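Local coordinates for protein imelysin (Bacteroides ovatus ATCC 8483, PDB 3OYV) that belongs to the imelysin-like proteins implicated in bacterial iron uptake and is probably a metal-binding outer-membrane protein, at residues Y27-A32 against L324-G329. Residues are numbered along the deposited sequence; the frame is centred on the assembly and turned at random.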
# COMPACT_ATOMS: atom_id res chain seq x y z
N TYR A 27 -2.64 -22.81 -3.31
CA TYR A 27 -1.72 -21.68 -3.42
C TYR A 27 -2.37 -20.38 -2.97
O TYR A 27 -1.73 -19.56 -2.31
CB TYR A 27 -1.08 -21.56 -4.80
CG TYR A 27 0.19 -20.74 -4.71
CD1 TYR A 27 1.25 -21.18 -3.91
CD2 TYR A 27 0.31 -19.54 -5.38
CE1 TYR A 27 2.40 -20.45 -3.81
CE2 TYR A 27 1.48 -18.80 -5.29
CZ TYR A 27 2.52 -19.26 -4.49
OH TYR A 27 3.71 -18.55 -4.39
N MSE A 28 -3.65 -20.19 -3.31
CA MSE A 28 -4.39 -19.02 -2.78
C MSE A 28 -4.34 -19.02 -1.27
O MSE A 28 -4.09 -17.98 -0.66
CB MSE A 28 -5.86 -19.00 -3.21
CG MSE A 28 -6.13 -18.44 -4.56
SE MSE A 28 -7.99 -18.06 -4.79
CE MSE A 28 -8.67 -19.83 -4.47
N ARG A 29 -4.63 -20.18 -0.67
CA ARG A 29 -4.56 -20.29 0.78
C ARG A 29 -3.17 -19.92 1.30
O ARG A 29 -3.04 -19.21 2.29
CB ARG A 29 -4.95 -21.70 1.29
CG ARG A 29 -4.82 -21.89 2.74
CD ARG A 29 -5.40 -23.21 3.15
NE ARG A 29 -5.02 -23.46 4.54
CZ ARG A 29 -5.42 -24.49 5.27
NH1 ARG A 29 -6.16 -25.42 4.75
NH2 ARG A 29 -5.02 -24.61 6.54
N ASN A 30 -2.14 -20.44 0.65
CA ASN A 30 -0.78 -20.16 1.07
C ASN A 30 -0.49 -18.65 1.06
O ASN A 30 0.04 -18.10 2.02
CB ASN A 30 0.22 -20.89 0.18
CG ASN A 30 1.62 -20.91 0.80
OD1 ASN A 30 1.83 -21.57 1.82
ND2 ASN A 30 2.56 -20.15 0.23
N VAL A 31 -0.85 -18.00 -0.05
CA VAL A 31 -0.56 -16.57 -0.18
C VAL A 31 -1.38 -15.74 0.82
O VAL A 31 -0.85 -14.81 1.44
CB VAL A 31 -0.78 -16.13 -1.63
CG1 VAL A 31 -0.64 -14.61 -1.78
CG2 VAL A 31 0.20 -16.85 -2.58
N ALA A 32 -2.63 -16.12 1.04
CA ALA A 32 -3.49 -15.41 2.00
C ALA A 32 -2.99 -15.63 3.43
O ALA A 32 -3.06 -14.72 4.26
CB ALA A 32 -4.94 -15.85 1.88
N LEU A 324 -0.90 -31.26 -2.21
CA LEU A 324 -0.62 -30.83 -0.85
C LEU A 324 -1.81 -31.04 0.08
O LEU A 324 -2.96 -30.73 -0.29
CB LEU A 324 -0.23 -29.34 -0.84
CG LEU A 324 0.00 -28.68 0.50
CD1 LEU A 324 1.26 -29.21 1.19
CD2 LEU A 324 0.08 -27.15 0.32
N GLU A 325 -1.51 -31.51 1.29
CA GLU A 325 -2.46 -31.62 2.39
C GLU A 325 -2.00 -30.69 3.51
O GLU A 325 -0.80 -30.45 3.66
CB GLU A 325 -2.57 -33.06 2.87
CG GLU A 325 -3.08 -34.03 1.82
CD GLU A 325 -2.94 -35.51 2.20
OE1 GLU A 325 -2.93 -35.84 3.41
OE2 GLU A 325 -2.86 -36.36 1.28
N TRP A 326 -2.94 -30.06 4.22
CA TRP A 326 -2.58 -29.16 5.34
C TRP A 326 -2.63 -29.79 6.75
O TRP A 326 -3.43 -30.70 7.00
CB TRP A 326 -3.48 -27.92 5.28
CG TRP A 326 -3.32 -27.17 4.00
CD1 TRP A 326 -3.87 -27.50 2.81
CD2 TRP A 326 -2.58 -25.95 3.78
NE1 TRP A 326 -3.53 -26.57 1.85
CE2 TRP A 326 -2.73 -25.61 2.42
CE3 TRP A 326 -1.87 -25.08 4.61
CZ2 TRP A 326 -2.15 -24.48 1.86
CZ3 TRP A 326 -1.25 -23.97 4.04
CH2 TRP A 326 -1.42 -23.66 2.70
N SER A 327 -1.78 -29.30 7.67
CA SER A 327 -1.87 -29.68 9.09
C SER A 327 -3.21 -29.28 9.67
O SER A 327 -3.75 -28.21 9.35
CB SER A 327 -0.76 -29.02 9.91
OG SER A 327 0.51 -29.47 9.46
N GLU A 328 -3.76 -30.14 10.54
CA GLU A 328 -5.13 -29.95 11.03
C GLU A 328 -5.28 -28.64 11.79
O GLU A 328 -4.47 -28.34 12.68
CB GLU A 328 -5.59 -31.11 11.94
CG GLU A 328 -5.94 -32.41 11.22
CD GLU A 328 -7.13 -32.30 10.28
OE1 GLU A 328 -7.92 -31.33 10.34
OE2 GLU A 328 -7.25 -33.21 9.43
N GLY A 329 -6.30 -27.87 11.39
CA GLY A 329 -6.68 -26.59 12.00
C GLY A 329 -5.57 -25.56 12.07
O GLY A 329 -5.57 -24.73 12.96
O HOH W 1 -5.69 -26.94 7.85
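A cation-pi stack between R29, on helix 21-47, and W326, in the loop that runs from helix 319-323 to helix 343-351, pins that loop against the helix. With CG anti to the backbone N (chi1 176°) and the chain extended to NE, R29 lays its CG, CD, NE and guanidinium over one face of the indole, the two side chains running in opposite directions. The guanidinium lies flat on the ring, planes 4° apart. R29 CZ sits 3.8 Å from the centroid of the five-membered ring. R29 CD packs 3.8 Å from the centroid of the six-membered ring as a CH-pi contact. Closest of all, R29 NH1 comes within 3.4 Å of W326 CG. L324 CD2 lies over the opposite face, toward the rim, 3.6 Å above the W326 ring plane, and W326 NE1 donates to N26 OD1, on the same helix as R29, which helps to set the turn of the indole. At the guanidinium edge, in plane, a water accepts from R29 NH2 at 2.8 Å and donates to S327 O, tying the arginine to the loop backbone. N30 meets the far rim of the indole, its OD1 4.0 Å from W326 CH2, but that oxygen is bonded to V335 N further along the same loop. Replacing W326 by an alanine is likely to leave the guanidinium without the flat surface it rests on and N26 OD1 without its indole donor. This is a parallel cation-pi stack of arginine on tryptophan, here joining a long irregular loop to a helix of the mostly helical imelysin fold.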